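Long-range contacts in 26S proteasome regulatory subunit rpn10 (Schizosaccharomyces pombe, PDB 2X5N), which protects ubiquitin chains against disassembly by deubiquitinating enzymes and so promotes protein degradation, as a regulatory subunit of the 26S proteasome: residues L8-W14 with F112-P116; N43-G49 with S62-R66. The contacts are given in a common frame with arbitrary orientation. Numbering follows the deposited sequence.

Interaction 1. Residues L8-W14 with F112-P116; sequences LIDNSEW and FVGSP
This contact lies at the C-terminal ends of two neighbouring parallel strands in the mixed sheet of a von Willebrand factor A domain. Strands 3-9 and 106-113 end here, with Ile9 and Phe112 5.4 Å apart at CA. Phe112 N donates to Leu8 O (2.9 Å, 171°). Leu8 also bonds through its backbone to Val110. Beyond the strands, residues 10-14 occupy the place of the DxSxS metal-binding motif of related domains, but Trp14 replaces the last serine. The Asp10 carboxylate is held by protein donors. Asp10 has chi1 t, and its CA-to-CB bond points toward 112-116. Asp10 OD2 accepts from Gly114 N (3.0 Å) and Ser115 OG (2.7 Å). Asp10 OD1 accepts from Ser12 N and Ser12 OG, both at 2.9 Å; the first bond makes an Asx turn. Ser12 OG in turn accepts from Trp14 N (3.3 Å), an ST turn leading into the 3-10 segment. Asp10 N is satisfied by Gln28 of helix 24-42, which also touches Ile9 and Phe112. Gly114 O, 3.3 Å from Trp14 CB, receives a weak bond from Arg24. Trp14 has chi1 m, and Pro116 CD makes a CH-pi contact over the face of its six-membered ring, 3.3 Å from the centroid.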
ATOM      1  N   LEU A   8       2.184   1.381   2.084  1.00  3.54           N
ATOM      2  CA  LEU A   8       3.519   1.089   1.611  1.00  4.09           C
ATOM      3  C   LEU A   8       3.683   1.655   0.212  1.00  4.78           C
ATOM      4  O   LEU A   8       2.994   1.227  -0.731  1.00  5.81           O
ATOM      5  CB  LEU A   8       3.748  -0.425   1.550  1.00  4.05           C
ATOM      6  CG  LEU A   8       4.199  -1.099   2.854  1.00  4.20           C
ATOM      7  CD1 LEU A   8       3.289  -0.743   4.043  1.00  5.47           C
ATOM      8  CD2 LEU A   8       4.248  -2.612   2.686  1.00  6.23           C
ATOM      9  N   ILE A   9       4.593   2.611   0.079  1.00  3.87           N
ATOM     10  CA  ILE A   9       4.862   3.245  -1.211  1.00  4.80           C
ATOM     11  C   ILE A   9       6.109   2.650  -1.837  1.00  3.82           C
ATOM     12  O   ILE A   9       7.074   2.301  -1.153  1.00  4.79           O
ATOM     13  CB  ILE A   9       4.973   4.790  -1.120  1.00  4.89           C
ATOM     14  CG1 ILE A   9       6.086   5.278  -0.175  1.00  6.10           C
ATOM     15  CG2 ILE A   9       3.607   5.359  -0.731  1.00  6.77           C
ATOM     16  CD1 ILE A   9       6.308   6.736  -0.294  1.00  7.61           C
ATOM     17  N   ASP A  10       6.053   2.512  -3.151  1.00  3.67           N
ATOM     18  CA  ASP A  10       7.186   2.078  -3.940  1.00  3.93           C
ATOM     19  C   ASP A  10       7.993   3.324  -4.319  1.00  3.12           C
ATOM     20  O   ASP A  10       7.518   4.184  -5.073  1.00  3.75           O
ATOM     21  CB  ASP A  10       6.676   1.296  -5.158  1.00  3.89           C
ATOM     22  CG  ASP A  10       7.774   0.623  -5.968  1.00  4.85           C
ATOM     23  OD1 ASP A  10       8.948   1.046  -5.897  1.00  4.93           O
ATOM     24  OD2 ASP A  10       7.434  -0.337  -6.696  1.00  4.59           O
ATOM     25  N   ASN A  11       9.189   3.437  -3.751  1.00  4.02           N
ATOM     26  CA  ASN A  11      10.136   4.503  -4.127  1.00  4.95           C
ATOM     27  C   ASN A  11      11.375   3.920  -4.795  1.00  4.68           C
ATOM     28  O   ASN A  11      12.478   4.447  -4.620  1.00  5.98           O
ATOM     29  CB  ASN A  11      10.526   5.363  -2.926  1.00  4.51           C
ATOM     30  CG  ASN A  11      11.272   4.587  -1.875  1.00  4.24           C
ATOM     31  OD1 ASN A  11      10.989   3.416  -1.649  1.00  5.76           O
ATOM     32  ND2 ASN A  11      12.209   5.249  -1.189  1.00  5.21           N
ATOM     33  N   SER A  12      11.188   2.850  -5.582  1.00  4.01           N
ATOM     34  CA  SER A  12      12.277   2.287  -6.380  1.00  4.85           C
ATOM     35  C   SER A  12      12.527   3.095  -7.647  1.00  4.96           C
ATOM     36  O   SER A  12      11.727   3.954  -8.034  1.00  5.89           O
ATOM     37  CB  SER A  12      11.991   0.833  -6.763  1.00  5.33           C
ATOM     38  OG  SER A  12      11.056   0.750  -7.816  1.00  8.23           O
ATOM     39  N   GLU A  13      13.639   2.791  -8.319  1.00  5.88           N
ATOM     40  CA  GLU A  13      13.996   3.457  -9.562  1.00  6.09           C
ATOM     41  C   GLU A  13      12.936   3.242 -10.660  1.00  6.04           C
ATOM     42  O   GLU A  13      12.835   4.048 -11.570  1.00  6.61           O
ATOM     43  CB  GLU A  13      15.372   3.010 -10.053  1.00  7.27           C
ATOM     44  CG  GLU A  13      15.459   1.536 -10.405  1.00  7.57           C
ATOM     45  CD  GLU A  13      16.865   1.043 -10.605  0.88  9.61           C
ATOM     46  OE1 GLU A  13      17.745   1.832 -11.001  0.71 10.22           O
ATOM     47  OE2 GLU A  13      17.090  -0.159 -10.374  0.61  9.18           O
ATOM     48  N   TRP A  14      12.132   2.188 -10.537  1.00  5.75           N
ATOM     49  CA  TRP A  14      11.084   1.908 -11.524  1.00  5.28           C
ATOM     50  C   TRP A  14       9.999   2.990 -11.512  1.00  5.51           C
ATOM     51  O   TRP A  14       9.246   3.136 -12.462  1.00  7.21           O
ATOM     52  CB  TRP A  14      10.464   0.536 -11.245  1.00  6.31           C
ATOM     53  CG  TRP A  14      11.410  -0.572 -11.546  1.00  7.58           C
ATOM     54  CD1 TRP A  14      12.484  -0.962 -10.800  1.00  9.80           C
ATOM     55  CD2 TRP A  14      11.390  -1.398 -12.694  1.00  8.98           C
ATOM     56  NE1 TRP A  14      13.132  -1.985 -11.423  1.00 11.30           N
ATOM     57  CE2 TRP A  14      12.483  -2.274 -12.592  1.00 11.31           C
ATOM     58  CE3 TRP A  14      10.547  -1.495 -13.797  1.00 10.51           C
ATOM     59  CZ2 TRP A  14      12.753  -3.247 -13.556  1.00 16.20           C
ATOM     60  CZ3 TRP A  14      10.821  -2.459 -14.760  1.00 14.52           C
ATOM     61  CH2 TRP A  14      11.909  -3.314 -14.626  1.00 15.14           C
ATOM     62  N   PHE A 112       1.629  -0.315  -2.808  1.00  3.91           N
ATOM     63  CA  PHE A 112       1.821  -0.019  -4.212  1.00  4.23           C
ATOM     64  C   PHE A 112       2.979  -0.844  -4.761  1.00  4.68           C
ATOM     65  O   PHE A 112       4.029  -0.945  -4.133  1.00  6.41           O
ATOM     66  CB  PHE A 112       2.170   1.448  -4.395  1.00  5.91           C
ATOM     67  CG  PHE A 112       1.059   2.402  -4.088  1.00  6.27           C
ATOM     68  CD1 PHE A 112       0.299   2.955  -5.112  1.00  6.70           C
ATOM     69  CD2 PHE A 112       0.776   2.769  -2.771  1.00  6.69           C
ATOM     70  CE1 PHE A 112      -0.702   3.871  -4.841  1.00  7.13           C
ATOM     71  CE2 PHE A 112      -0.229   3.683  -2.500  1.00  6.02           C
ATOM     72  CZ  PHE A 112      -0.958   4.245  -3.537  1.00  7.70           C
ATOM     73  N   VAL A 113       2.781  -1.425  -5.943  1.00  4.54           N
ATOM     74  CA  VAL A 113       3.831  -2.140  -6.633  1.00  4.77           C
ATOM     75  C   VAL A 113       3.928  -1.601  -8.058  1.00  3.86           C
ATOM     76  O   VAL A 113       3.002  -1.738  -8.858  1.00  4.50           O
ATOM     77  CB  VAL A 113       3.532  -3.654  -6.671  1.00  7.28           C
ATOM     78  CG1 VAL A 113       4.596  -4.385  -7.531  1.00  8.91           C
ATOM     79  CG2 VAL A 113       3.475  -4.220  -5.250  1.00 10.60           C
ATOM     80  N   GLY A 114       5.060  -0.967  -8.352  1.00  4.96           N
ATOM     81  CA  GLY A 114       5.360  -0.445  -9.682  1.00  4.72           C
ATOM     82  C   GLY A 114       6.680  -0.961 -10.193  1.00  5.81           C
ATOM     83  O   GLY A 114       7.268  -0.388 -11.113  1.00  7.05           O
ATOM     84  N   SER A 115       7.102  -2.090  -9.640  0.70  4.78           N
ATOM     85  CA  SER A 115       8.407  -2.666  -9.905  0.70  6.14           C
ATOM     86  C   SER A 115       8.291  -4.185  -9.868  0.70  6.44           C
ATOM     87  O   SER A 115       7.423  -4.733  -9.200  0.70  7.13           O
ATOM     88  CB  SER A 115       9.384  -2.239  -8.821  0.70  5.99           C
ATOM     89  OG  SER A 115       8.798  -2.496  -7.567  0.70  7.13           O
ATOM     90  N   PRO A 116       9.209  -4.885 -10.540  1.00  7.36           N
ATOM     91  CA  PRO A 116       9.245  -6.333 -10.406  1.00 10.51           C
ATOM     92  C   PRO A 116       9.296  -6.878  -9.001  1.00 10.44           C
ATOM     93  O   PRO A 116      10.072  -6.355  -8.224  1.00 12.07           O
ATOM     94  CB  PRO A 116      10.311  -6.804 -11.402  1.00 11.45           C
ATOM     95  CG  PRO A 116      10.557  -5.637 -12.283  1.00 12.99           C
ATOM     96  CD  PRO A 116      10.245  -4.396 -11.464  1.00 10.15           C
TER

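Interaction 2. Residues N43-G49 with S62-R66; sequences NPENMCG and STLTR
Segment 43-49 starts with a type I turn and runs into strand 47-52. Segment 62-66 returns antiparallel in a beta hairpin, which forms one edge of the von Willebrand factor A sheet, with 60-63 outermost. Asn43 opens the turn: its O accepts from Asn46 N (3.1 Å), and its OD1 from Glu45 N (3.0 Å), an Asx turn. Arg66 (chi1 m, chi2 t, chi3 p) reaches back to this turn. Pro44 O lies over one face of the guanidinium, 3.2 Å from Arg66 CZ. Arg66 NH1 bonds weakly to Asn43 O (3.0 Å) and well to Asn46 O (2.9 Å). Met47 CB packs on Leu64 CB (3.8 Å). Cys48 and Thr65 are a hydrogen-bonded antiparallel pair: Cys48 N donates to Thr65 O (3.0 Å), and Thr65 N to Cys48 O (2.9 Å). Gly49 fits closely where the chain turns a corner at Leu64, with its CA 3.4 Å from Ser62 O. Arg66 NH2 bonds to Ile40 O of helix 24-42. Thr65 OG1 accepts a hydrogen bond from Asp67 N, and Asn46 OD1 one from Glu3 N. Cys48 and Thr65 share a sheet face and meet Phe71 of helix 68-75; Cys48 also touches Phe36 of helix 24-42, while strand 3-9 flanks 47-52.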
ATOM      1  N   ASN A  43     -13.818   5.734  10.378  1.00  8.76           N
ATOM      2  CA  ASN A  43     -13.998   5.560  11.809  1.00  9.08           C
ATOM      3  C   ASN A  43     -13.100   6.583  12.476  1.00  8.38           C
ATOM      4  O   ASN A  43     -11.965   6.747  12.070  1.00  7.74           O
ATOM      5  CB  ASN A  43     -13.615   4.134  12.203  1.00  8.82           C
ATOM      6  CG  ASN A  43     -13.909   3.825  13.658  1.00  9.72           C
ATOM      7  OD1 ASN A  43     -13.367   4.455  14.563  1.00  9.79           O
ATOM      8  ND2 ASN A  43     -14.771   2.850  13.890  1.00 11.08           N
ATOM      9  N   PRO A  44     -13.603   7.298  13.491  1.00  8.80           N
ATOM     10  CA  PRO A  44     -12.813   8.291  14.225  1.00  9.61           C
ATOM     11  C   PRO A  44     -11.512   7.905  14.876  1.00  7.51           C
ATOM     12  O   PRO A  44     -10.678   8.723  15.236  1.00  7.51           O
ATOM     13  CB  PRO A  44     -13.831   9.059  15.071  1.00 14.62           C
ATOM     14  CG  PRO A  44     -14.873   8.023  15.330  1.00 14.85           C
ATOM     15  CD  PRO A  44     -14.950   7.163  14.073  1.00 10.62           C
ATOM     16  N   GLU A  45     -11.409   6.597  15.093  1.00  7.27           N
ATOM     17  CA  GLU A  45     -10.231   6.014  15.722  1.00  7.55           C
ATOM     18  C   GLU A  45      -9.275   5.327  14.756  1.00  7.02           C
ATOM     19  O   GLU A  45      -8.251   4.793  15.182  1.00  8.08           O
ATOM     20  CB  GLU A  45     -10.672   5.059  16.810  1.00  9.37           C
ATOM     21  CG  GLU A  45     -11.268   5.778  18.010  1.00 12.21           C
ATOM     22  CD  GLU A  45     -11.352   4.869  19.188  0.79 15.96           C
ATOM     23  OE1 GLU A  45     -12.201   3.982  19.137  1.00 19.44           O
ATOM     24  OE2 GLU A  45     -10.558   5.029  20.137  0.64 16.39           O
ATOM     25  N   ASN A  46      -9.579   5.318  13.464  1.00  5.44           N
ATOM     26  CA  ASN A  46      -8.662   4.696  12.510  1.00  5.37           C
ATOM     27  C   ASN A  46      -7.374   5.490  12.414  1.00  5.26           C
ATOM     28  O   ASN A  46      -7.370   6.723  12.518  1.00  6.75           O
ATOM     29  CB  ASN A  46      -9.298   4.595  11.133  1.00  5.65           C
ATOM     30  CG  ASN A  46     -10.303   3.474  11.037  1.00  6.06           C
ATOM     31  OD1 ASN A  46     -10.505   2.724  11.986  1.00  6.26           O
ATOM     32  ND2 ASN A  46     -10.933   3.339   9.880  1.00  5.86           N
ATOM     33  N   MET A  47      -6.283   4.771  12.205  0.78  4.96           N
ATOM     34  CA  MET A  47      -4.962   5.359  12.076  0.78  4.62           C
ATOM     35  C   MET A  47      -4.288   4.762  10.860  0.78  3.16           C
ATOM     36  O   MET A  47      -4.539   3.619  10.506  0.78  3.67           O
ATOM     37  CB  MET A  47      -4.105   4.980  13.283  0.78  7.91           C
ATOM     38  CG  MET A  47      -4.735   5.323  14.592  0.78 10.94           C
ATOM     39  SD  MET A  47      -4.352   7.016  14.992  0.78 13.47           S
ATOM     40  CE  MET A  47      -2.868   6.777  15.968  0.78 38.87           C
ATOM     41  N   CYS A  48      -3.384   5.522  10.264  1.00  5.03           N
ATOM     42  CA  CYS A  48      -2.541   5.097   9.159  1.00  4.43           C
ATOM     43  C   CYS A  48      -1.081   5.361   9.401  1.00  3.97           C
ATOM     44  O   CYS A  48      -0.754   6.413   9.950  1.00  4.95           O
ATOM     45  CB  CYS A  48      -2.951   5.604   7.775  1.00  7.12           C
ATOM     46  SG  CYS A  48      -4.625   5.373   7.295  1.00  6.23           S
ATOM     47  N   GLY A  49      -0.218   4.472   8.939  1.00  3.84           N
ATOM     48  CA  GLY A  49       1.208   4.706   8.963  1.00  3.87           C
ATOM     49  C   GLY A  49       1.742   4.603   7.543  1.00  3.63           C
ATOM     50  O   GLY A  49       1.024   4.177   6.623  1.00  4.48           O
ATOM     51  N   SER A  62       6.353   7.075   8.835  1.00  7.06           N
ATOM     52  CA  SER A  62       5.465   7.619   9.842  1.00  7.97           C
ATOM     53  C   SER A  62       4.818   6.495  10.584  1.00  8.06           C
ATOM     54  O   SER A  62       4.301   5.554   9.970  1.00  7.88           O
ATOM     55  CB  SER A  62       4.356   8.469   9.220  1.00  7.73           C
ATOM     56  OG  SER A  62       3.503   8.978  10.244  1.00  9.92           O
ATOM     57  N   THR A  63       4.836   6.588  11.908  1.00  8.05           N
ATOM     58  CA  THR A  63       4.050   5.673  12.708  1.00  8.99           C
ATOM     59  C   THR A  63       2.561   6.022  12.558  1.00  7.58           C
ATOM     60  O   THR A  63       2.196   6.986  11.892  1.00  7.04           O
ATOM     61  CB  THR A  63       4.477   5.691  14.172  1.00 14.13           C
ATOM     62  OG1 THR A  63       4.450   7.033  14.650  1.00 17.35           O
ATOM     63  CG2 THR A  63       5.898   5.102  14.325  1.00 16.61           C
ATOM     64  N   LEU A  64       1.705   5.204  13.159  1.00  7.36           N
ATOM     65  CA  LEU A  64       0.270   5.332  12.994  1.00  5.43           C
ATOM     66  C   LEU A  64      -0.219   6.692  13.479  1.00  5.17           C
ATOM     67  O   LEU A  64       0.125   7.152  14.566  1.00  8.60           O
ATOM     68  CB  LEU A  64      -0.417   4.198  13.743  1.00  7.90           C
ATOM     69  CG  LEU A  64      -0.212   2.820  13.096  1.00  9.26           C
ATOM     70  CD1 LEU A  64      -0.557   1.704  14.080  1.00 15.01           C
ATOM     71  CD2 LEU A  64      -1.028   2.627  11.827  1.00 10.20           C
ATOM     72  N   THR A  65      -1.023   7.330  12.648  1.00  5.60           N
ATOM     73  CA  THR A  65      -1.456   8.698  12.899  1.00  5.62           C
ATOM     74  C   THR A  65      -2.749   9.019  12.159  1.00  5.12           C
ATOM     75  O   THR A  65      -3.127   8.298  11.240  1.00  5.13           O
ATOM     76  CB  THR A  65      -0.334   9.698  12.437  1.00  5.53           C
ATOM     77  OG1 THR A  65      -0.654  11.027  12.839  1.00  7.92           O
ATOM     78  CG2 THR A  65      -0.120   9.674  10.925  1.00  6.42           C
ATOM     79  N   ARG A  66      -3.378  10.134  12.525  1.00  5.90           N
ATOM     80  CA  ARG A  66      -4.465  10.734  11.750  1.00  4.80           C
ATOM     81  C   ARG A  66      -4.046  12.068  11.114  1.00  6.45           C
ATOM     82  O   ARG A  66      -4.848  12.724  10.448  1.00  8.01           O
ATOM     83  CB  ARG A  66      -5.704  10.934  12.632  1.00  6.12           C
ATOM     84  CG  ARG A  66      -6.338   9.596  12.998  1.00  6.51           C
ATOM     85  CD  ARG A  66      -7.562   9.720  13.846  1.00  8.26           C
ATOM     86  NE  ARG A  66      -8.678  10.407  13.183  1.00  8.23           N
ATOM     87  CZ  ARG A  66      -9.615   9.810  12.445  1.00  7.32           C
ATOM     88  NH1 ARG A  66      -9.551   8.529  12.177  1.00  7.55           N
ATOM     89  NH2 ARG A  66     -10.626  10.510  11.954  1.00  9.34           N
TER

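How the interactions relate
Both contacts belong to one mixed sheet, whose order begins 60-63, 47-52, 3-9, 106-113. Interaction 1 joins 3-9 and 106-113, and interaction 2 joins 47-52 and 60-63. Strands 3-9 and 47-52 are neighbours and connect the two: Gly49 makes backbone hydrogen bonds with Thr5 and Ile7, and Ile9 with Met51. The centres lie about 23 Å apart, on opposite sides of the chain's centre. The nearest atoms are about 5 Å apart and do not touch. Interaction 1 is where strand 3-9 ends; interaction 2 is where strand 47-52 begins. In sequence, interaction 2 is nested within the loop closed by interaction 1. A sulfate ion, probably from the crystallisation liquor, lies about 5 Å from the Asn43 side chain.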